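Local coordinates for protein N2152 (Neocallimastix frontalis, PDB 5U22) that probably hydrolyses arabinosyl linkages in plant glycans, as a family 39 glycoside hydrolase built from a TIM barrel and a beta sandwich, at residues N30-R35 against D315-S320; D311-M316 against A339-F344; A356-L361 against Y416-T421. All blocks are in the same frame, centred on the assembly; numbering follows the deposited sequence. Where two conformers were deposited one is given.

Contact 1: N30-R35 against D315-S320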
# COMPACT_ATOMS: atom_id res chain seq x y z
N ASN A 30 -2.12 -23.59 -6.68
CA ASN A 30 -3.06 -24.20 -5.75
C ASN A 30 -3.05 -23.56 -4.37
O ASN A 30 -3.95 -23.82 -3.57
CB ASN A 30 -2.78 -25.69 -5.58
CG ASN A 30 -3.50 -26.53 -6.61
OD1 ASN A 30 -4.35 -26.02 -7.35
ND2 ASN A 30 -3.18 -27.82 -6.67
N ALA A 31 -2.04 -22.75 -4.06
CA ALA A 31 -1.86 -22.21 -2.71
C ALA A 31 -2.53 -20.84 -2.64
O ALA A 31 -1.89 -19.79 -2.76
CB ALA A 31 -0.37 -22.16 -2.37
N LYS A 32 -3.84 -20.86 -2.42
CA LYS A 32 -4.63 -19.63 -2.37
C LYS A 32 -4.34 -18.86 -1.09
O LYS A 32 -4.35 -19.43 0.01
CB LYS A 32 -6.12 -19.96 -2.45
CG LYS A 32 -6.73 -19.87 -3.84
CD LYS A 32 -6.07 -20.80 -4.85
CE LYS A 32 -6.92 -20.91 -6.10
NZ LYS A 32 -6.22 -21.56 -7.24
N ILE A 33 -4.09 -17.56 -1.22
CA ILE A 33 -3.87 -16.72 -0.05
C ILE A 33 -5.21 -16.15 0.38
O ILE A 33 -5.65 -16.34 1.53
CB ILE A 33 -2.87 -15.59 -0.32
CG1 ILE A 33 -1.54 -16.17 -0.81
CG2 ILE A 33 -2.64 -14.79 0.95
CD1 ILE A 33 -0.62 -15.12 -1.37
N ARG A 34 -5.85 -15.43 -0.54
CA ARG A 34 -7.17 -14.84 -0.36
C ARG A 34 -7.56 -14.20 -1.68
O ARG A 34 -6.76 -14.20 -2.63
CB ARG A 34 -7.16 -13.78 0.75
CG ARG A 34 -6.19 -12.68 0.47
CD ARG A 34 -6.24 -11.52 1.46
NE ARG A 34 -5.17 -10.59 1.11
CZ ARG A 34 -5.00 -9.38 1.63
NH1 ARG A 34 -5.83 -8.91 2.57
NH2 ARG A 34 -3.98 -8.63 1.21
N ARG A 35 -8.77 -13.65 -1.74
CA ARG A 35 -9.21 -12.95 -2.93
C ARG A 35 -8.30 -11.77 -3.24
O ARG A 35 -7.65 -11.20 -2.35
CB ARG A 35 -10.64 -12.45 -2.76
CG ARG A 35 -11.70 -13.51 -2.57
CD ARG A 35 -13.07 -12.84 -2.65
NE ARG A 35 -13.06 -11.83 -3.70
CZ ARG A 35 -13.87 -10.78 -3.77
NH1 ARG A 35 -14.79 -10.58 -2.83
NH2 ARG A 35 -13.77 -9.93 -4.78
N ASP A 315 -8.10 -15.14 -7.22
CA ASP A 315 -7.41 -15.37 -5.96
C ASP A 315 -5.94 -15.02 -6.08
O ASP A 315 -5.31 -15.33 -7.09
CB ASP A 315 -7.50 -16.84 -5.53
CG ASP A 315 -8.89 -17.25 -5.17
OD1 ASP A 315 -9.63 -16.41 -4.61
OD2 ASP A 315 -9.23 -18.42 -5.43
N MET A 316 -5.38 -14.42 -5.03
CA MET A 316 -3.94 -14.32 -4.92
C MET A 316 -3.38 -15.66 -4.46
O MET A 316 -3.98 -16.33 -3.62
CB MET A 316 -3.54 -13.21 -3.94
CG MET A 316 -4.23 -11.88 -4.20
SD MET A 316 -3.90 -11.25 -5.87
CE MET A 316 -2.11 -11.06 -5.79
N VAL A 317 -2.25 -16.06 -5.04
CA VAL A 317 -1.64 -17.35 -4.73
C VAL A 317 -0.19 -17.14 -4.32
O VAL A 317 0.42 -16.10 -4.58
CB VAL A 317 -1.73 -18.34 -5.90
CG1 VAL A 317 -3.17 -18.66 -6.22
CG2 VAL A 317 -1.05 -17.76 -7.15
N SER A 318 0.37 -18.18 -3.69
CA SER A 318 1.67 -18.05 -3.05
C SER A 318 2.79 -17.93 -4.07
O SER A 318 2.82 -18.63 -5.09
CB SER A 318 1.92 -19.24 -2.14
OG SER A 318 1.07 -19.17 -0.99
N VAL A 319 3.71 -17.02 -3.78
CA VAL A 319 4.92 -16.82 -4.56
C VAL A 319 6.09 -17.09 -3.62
O VAL A 319 6.15 -16.50 -2.53
CB VAL A 319 5.02 -15.39 -5.13
CG1 VAL A 319 6.38 -15.17 -5.79
CG2 VAL A 319 3.88 -15.12 -6.12
N SER A 320 7.01 -17.95 -4.04
CA SER A 320 8.20 -18.19 -3.23
C SER A 320 9.38 -17.50 -3.90
O SER A 320 9.80 -17.92 -4.99
CB SER A 320 8.46 -19.68 -3.07
OG SER A 320 9.70 -19.90 -2.41
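I33 and M316 meet where strand 31-35 runs antiparallel beside strand 315-320, and their backbones show how a beta sandwich can take on a short edge strand. I33 N donates to M316 O at 2.7 Å in a bond almost straight (175°). M316 N in turn reaches R34 O at 2.8 Å, so that I33 and R34 both address M316, an irregularity resembling a classic beta bulge. Two residues before I33, A31, the centre of an inverse gamma turn, offers its carbonyl to S318 N at 2.9 Å, while V317 CA brings its hydrogen to the same oxygen.

The side chains close over this ladder. With CG1 anti to the carbonyl carbon (chi1 -57°) and CD1 extended beyond it, I33 lays its terminal methyl along the M316-S318 backbone, 3.5 Å from V317 O. M316 is bent at chi2 and chi3; the end of its side chain leads away, and the residue touches A332 and S334 of strand 330-336, leaving CB beside R34 O and CG beside both R34 O and R35 O. On the opposite face K32, modelled in two conformers, bends at chi2 (59°), and in one of them its CD lies beside V317 CG1 at 3.9 Å. In that conformer its chain crosses D315 at about a right angle, CG 3.3 Å from D315 OD2, and NZ stands 4.7 Å from OD2; both approaches are doubtful, since they hold for one copy only. The ammonium itself bonds to C29 O, and R34 sends its guanidinium to V273 O, on the barrel side.

Chemically, then, three backbone bonds set the pairing, and the I33 methyl adds apolar cover over the partner strand's backbone.

Contact 2: D311-M316 against A339-F344; sequences DMTGDM and AQYVSF
Y341, the first residue of 339-344 to reach across, puts its hydroxyl against T313 in the loop that leads from helix 301-310 to strand 315-320. Just before it, Q340 takes a left-handed backbone conformation and, with Y341, faces D336 in a G1 beta bulge. CG of Y341 then stands between the backbone N and the carbonyl carbon (chi1 75°), and the ring leans toward the loop that precedes strand 315-320. A339 CB and S343 CB lie in the ring plane, at its edge.

The phenol oxygen is closely surrounded. T313 OG1, near the ring plane, is 2.7 Å from Y341 OH, a pair best read as a probable hydrogen bond, and the two side chains cross at about a right angle. T313 OG1 also bonds to D336 OD2, so one threonine hydroxyl links the tyrosine to a carboxylate of strand 330-336. A water sits 2.9 Å from Y341 OH and 3.1 Å from D311 O, bridging the two weakly.

Two residues on, S343 meets the other half of the loop. M312 extends straight through chi2 (180°) and then bends, so that its terminal methyl, CE, comes to 3.4 Å from S343 O and 3.8 Å from S343 OG.

The loop 311-314 issues from helix 301-310, to which D311 is tied by a salt bridge with K307. It passes over strand 330-336, where M312 touches S334, before joining strand 315-320. On the far flank, strand 341-347 is paired with strand 415-422, and the Y341 ring stacks on that of Y419.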
# COMPACT_ATOMS: atom_id res chain seq x y z
N ASP A 311 -5.48 -4.71 -12.18
CA ASP A 311 -6.25 -5.58 -13.08
C ASP A 311 -6.42 -6.98 -12.53
O ASP A 311 -7.22 -7.74 -13.08
CB ASP A 311 -5.58 -5.69 -14.46
CG ASP A 311 -5.68 -4.42 -15.28
OD1 ASP A 311 -6.45 -3.52 -14.90
OD2 ASP A 311 -4.99 -4.35 -16.32
N MET A 312 -5.65 -7.36 -11.51
CA MET A 312 -5.70 -8.74 -11.04
C MET A 312 -7.07 -9.05 -10.47
O MET A 312 -7.65 -8.24 -9.73
CB MET A 312 -4.61 -8.98 -10.00
CG MET A 312 -3.20 -8.97 -10.58
SD MET A 312 -1.95 -9.25 -9.30
CE MET A 312 -0.90 -10.45 -10.11
N THR A 313 -7.60 -10.22 -10.83
CA THR A 313 -8.89 -10.72 -10.37
C THR A 313 -8.71 -12.16 -9.92
O THR A 313 -7.68 -12.79 -10.16
CB THR A 313 -9.96 -10.61 -11.48
OG1 THR A 313 -9.50 -11.26 -12.67
CG2 THR A 313 -10.27 -9.15 -11.81
N GLY A 314 -9.74 -12.70 -9.25
CA GLY A 314 -9.66 -14.07 -8.75
C GLY A 314 -8.98 -14.16 -7.39
O GLY A 314 -9.26 -13.36 -6.50
N ASP A 315 -8.10 -15.14 -7.22
CA ASP A 315 -7.41 -15.37 -5.96
C ASP A 315 -5.94 -15.02 -6.08
O ASP A 315 -5.31 -15.33 -7.09
CB ASP A 315 -7.50 -16.84 -5.53
CG ASP A 315 -8.89 -17.25 -5.17
OD1 ASP A 315 -9.63 -16.41 -4.61
OD2 ASP A 315 -9.23 -18.42 -5.43
N MET A 316 -5.38 -14.42 -5.03
CA MET A 316 -3.94 -14.32 -4.92
C MET A 316 -3.38 -15.66 -4.46
O MET A 316 -3.98 -16.33 -3.62
CB MET A 316 -3.54 -13.21 -3.94
CG MET A 316 -4.23 -11.88 -4.20
SD MET A 316 -3.90 -11.25 -5.87
CE MET A 316 -2.11 -11.06 -5.79
N ALA A 339 -12.20 -15.74 -15.75
CA ALA A 339 -11.54 -15.07 -16.86
C ALA A 339 -10.53 -15.99 -17.54
O ALA A 339 -10.11 -15.71 -18.67
CB ALA A 339 -10.86 -13.79 -16.38
N GLN A 340 -10.15 -17.07 -16.86
CA GLN A 340 -9.24 -18.11 -17.37
C GLN A 340 -7.85 -17.54 -17.68
O GLN A 340 -7.34 -17.65 -18.79
CB GLN A 340 -9.86 -18.83 -18.57
CG GLN A 340 -11.13 -19.59 -18.16
CD GLN A 340 -11.63 -20.57 -19.20
OE1 GLN A 340 -11.85 -21.75 -18.91
NE2 GLN A 340 -11.82 -20.08 -20.42
N TYR A 341 -7.23 -16.98 -16.64
CA TYR A 341 -5.84 -16.54 -16.77
C TYR A 341 -5.13 -16.66 -15.44
O TYR A 341 -5.75 -16.77 -14.38
CB TYR A 341 -5.73 -15.11 -17.31
CG TYR A 341 -6.06 -14.01 -16.31
CD1 TYR A 341 -7.36 -13.56 -16.16
CD2 TYR A 341 -5.06 -13.40 -15.55
CE1 TYR A 341 -7.66 -12.54 -15.27
CE2 TYR A 341 -5.36 -12.39 -14.64
CZ TYR A 341 -6.66 -11.97 -14.51
OH TYR A 341 -6.96 -10.96 -13.60
N VAL A 342 -3.80 -16.67 -15.52
CA VAL A 342 -2.89 -16.51 -14.39
C VAL A 342 -2.03 -15.28 -14.67
O VAL A 342 -1.56 -15.08 -15.80
CB VAL A 342 -2.00 -17.75 -14.20
CG1 VAL A 342 -1.03 -17.55 -13.02
CG2 VAL A 342 -2.85 -19.00 -14.05
N SER A 343 -1.79 -14.47 -13.65
CA SER A 343 -0.95 -13.29 -13.79
C SER A 343 0.09 -13.27 -12.67
O SER A 343 -0.26 -13.46 -11.50
CB SER A 343 -1.78 -12.00 -13.74
OG SER A 343 -0.93 -10.86 -13.87
N PHE A 344 1.34 -13.02 -13.03
CA PHE A 344 2.45 -12.97 -12.09
C PHE A 344 3.23 -11.69 -12.37
O PHE A 344 3.76 -11.53 -13.47
CB PHE A 344 3.35 -14.20 -12.24
CG PHE A 344 4.52 -14.23 -11.30
CD1 PHE A 344 4.45 -13.59 -10.06
CD2 PHE A 344 5.69 -14.90 -11.63
CE1 PHE A 344 5.53 -13.61 -9.19
CE2 PHE A 344 6.77 -14.93 -10.75
CZ PHE A 344 6.68 -14.28 -9.53
O HOH W 1 -5.00 -9.12 -14.75

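Contact 3: A356-L361 against Y416-T421; sequences ANFKNL and YRIYIT
F358 turns its benzyl group into the interior by setting CG anti to the carbonyl carbon, beside the backbone N (chi1 -65°), and I420 answers from the facing strand with CG1 in the same relation and CD1 fully extended (chi2 -180°). The two side chains therefore come from opposite directions and meet midway, as expected of the two layers of a beta sandwich. Strands 356-359 and 416-421 belong to those layers: their axes pass 10.4 Å apart and run nearly alongside, 32° between directions, the separation and shallow angle of an aligned sandwich in which side chains from both layers fill the space between.

The side chains that meet are apolar. The I420 methyl, CD1, sits over the centre of the F358 ring, 3.8 Å from the centroid and almost on the ring normal, a CH-pi contact. I418, two residues earlier on the same strand, comes at the same ring obliquely, CG2 3.7 Å from F358 CZ; this branch is anti to the backbone N, while CG1 carries CD1 in another direction. L361, just past the strand, adds CD2 at 4.2 Å from the same I420 CD1 methyl.

Alternation decides who takes part. A356 and F358 face the interior, as do I418 and I420, whereas N357 and K359 lie on the outer surface; R417 and Y419 likewise face the other side of their own layer, where R417 meets E374 and the ring of W308. Within the core, F358 and L361 also rest on I403, and I418 is flanked by V405, V371 and F346, so both layers contribute further walls.

The tightest approach lies where the smallest side chain meets the other isoleucine branch: A356 CB is 3.4 Å from I418 CD1, closer than usual van der Waals contact.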
# COMPACT_ATOMS: atom_id res chain seq x y z
N ALA A 356 10.92 -18.16 -13.63
CA ALA A 356 9.62 -18.15 -12.97
C ALA A 356 9.02 -19.54 -13.13
O ALA A 356 8.61 -19.93 -14.23
CB ALA A 356 8.71 -17.08 -13.57
N ASN A 357 9.02 -20.30 -12.05
CA ASN A 357 8.43 -21.63 -12.04
C ASN A 357 6.96 -21.51 -11.67
O ASN A 357 6.61 -20.80 -10.72
CB ASN A 357 9.16 -22.53 -11.04
CG ASN A 357 10.65 -22.53 -11.26
OD1 ASN A 357 11.12 -22.95 -12.31
ND2 ASN A 357 11.41 -22.06 -10.26
N PHE A 358 6.11 -22.19 -12.42
CA PHE A 358 4.70 -22.33 -12.06
C PHE A 358 4.41 -23.79 -11.77
O PHE A 358 4.69 -24.66 -12.60
CB PHE A 358 3.80 -21.84 -13.19
CG PHE A 358 3.93 -20.37 -13.47
CD1 PHE A 358 3.04 -19.47 -12.92
CD2 PHE A 358 4.97 -19.89 -14.26
CE1 PHE A 358 3.16 -18.11 -13.17
CE2 PHE A 358 5.09 -18.54 -14.52
CZ PHE A 358 4.18 -17.65 -13.97
N LYS A 359 3.85 -24.07 -10.59
CA LYS A 359 3.39 -25.42 -10.28
C LYS A 359 1.89 -25.42 -10.02
O LYS A 359 1.27 -24.38 -9.74
CB LYS A 359 4.14 -26.01 -9.08
CG LYS A 359 4.34 -25.07 -7.93
CD LYS A 359 5.39 -25.63 -6.97
CE LYS A 359 4.92 -26.93 -6.33
N ASN A 360 1.29 -26.61 -10.16
CA ASN A 360 -0.15 -26.80 -10.01
C ASN A 360 -0.94 -25.84 -10.89
O ASN A 360 -1.94 -25.26 -10.48
CB ASN A 360 -0.56 -26.66 -8.55
CG ASN A 360 0.07 -27.72 -7.68
OD1 ASN A 360 0.05 -28.89 -8.03
ND2 ASN A 360 0.65 -27.31 -6.56
N LEU A 361 -0.48 -25.69 -12.14
CA LEU A 361 -1.15 -24.81 -13.09
C LEU A 361 -2.63 -25.19 -13.21
O LEU A 361 -2.99 -26.37 -13.10
CB LEU A 361 -0.48 -24.89 -14.46
CG LEU A 361 0.76 -24.01 -14.64
CD1 LEU A 361 1.49 -24.38 -15.92
CD2 LEU A 361 0.40 -22.53 -14.64
N TYR A 416 8.10 -6.62 -14.21
CA TYR A 416 7.86 -7.72 -15.14
C TYR A 416 6.50 -8.35 -14.91
O TYR A 416 6.00 -8.37 -13.78
CB TYR A 416 8.94 -8.79 -15.01
CG TYR A 416 10.33 -8.25 -15.30
CD1 TYR A 416 10.76 -8.07 -16.61
CD2 TYR A 416 11.19 -7.92 -14.28
CE1 TYR A 416 12.03 -7.57 -16.88
CE2 TYR A 416 12.44 -7.41 -14.54
CZ TYR A 416 12.86 -7.25 -15.84
OH TYR A 416 14.11 -6.74 -16.09
N ARG A 417 5.90 -8.87 -15.98
CA ARG A 417 4.67 -9.64 -15.83
C ARG A 417 4.71 -10.87 -16.71
O ARG A 417 5.16 -10.80 -17.86
CB ARG A 417 3.40 -8.83 -16.17
CG ARG A 417 2.13 -9.62 -15.91
CD ARG A 417 0.84 -8.79 -16.03
NE ARG A 417 0.54 -8.37 -17.40
CZ ARG A 417 -0.61 -7.80 -17.76
NH1 ARG A 417 -1.58 -7.58 -16.87
NH2 ARG A 417 -0.79 -7.44 -19.03
N ILE A 418 4.26 -12.00 -16.17
CA ILE A 418 3.97 -13.19 -16.97
C ILE A 418 2.46 -13.39 -16.92
O ILE A 418 1.88 -13.52 -15.84
CB ILE A 418 4.73 -14.42 -16.44
CG1 ILE A 418 6.22 -14.22 -16.68
CG2 ILE A 418 4.23 -15.69 -17.13
CD1 ILE A 418 7.09 -15.15 -15.88
N TYR A 419 1.83 -13.39 -18.10
CA TYR A 419 0.38 -13.47 -18.22
C TYR A 419 0.04 -14.73 -19.00
O TYR A 419 0.45 -14.87 -20.16
CB TYR A 419 -0.18 -12.23 -18.93
CG TYR A 419 -1.65 -11.95 -18.69
CD1 TYR A 419 -2.05 -11.17 -17.60
CD2 TYR A 419 -2.62 -12.41 -19.56
CE1 TYR A 419 -3.39 -10.89 -17.38
CE2 TYR A 419 -3.98 -12.13 -19.34
CZ TYR A 419 -4.35 -11.37 -18.25
OH TYR A 419 -5.68 -11.08 -18.03
N ILE A 420 -0.70 -15.65 -18.38
CA ILE A 420 -0.91 -16.99 -18.92
C ILE A 420 -2.39 -17.15 -19.25
O ILE A 420 -3.25 -17.00 -18.38
CB ILE A 420 -0.45 -18.08 -17.95
CG1 ILE A 420 0.99 -17.83 -17.49
CG2 ILE A 420 -0.60 -19.46 -18.57
CD1 ILE A 420 1.51 -18.89 -16.53
N THR A 421 -2.68 -17.51 -20.50
CA THR A 421 -4.04 -17.75 -20.95
C THR A 421 -4.09 -19.09 -21.68
O THR A 421 -3.08 -19.77 -21.85
CB THR A 421 -4.54 -16.62 -21.87
OG1 THR A 421 -3.59 -16.39 -22.92
CG2 THR A 421 -4.73 -15.34 -21.08

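Contact 1 pairs strands, contact 2 sets a loop on a strand and contact 3 joins the layers, all in or beside the beta sandwich. Contacts 1 and 2 share D315 and M316, with centres 10 Å apart; V319 CG2 touches F344 CE1 at 3.8 Å. Contact 3 lies 10 Å from contact 2 and 13 Å from contact 1, between centres. V342 O and I420 N join strands 341-347 and 415-422 at 2.8 Å, a probable hydrogen bond; N30 ND2 packs on N360 CG at 3.4 Å. The centres of contacts 1, 2 and 3 lie about 18, 19 and 24 Å from the chain centre; the catalytic site is expected in the TIM barrel.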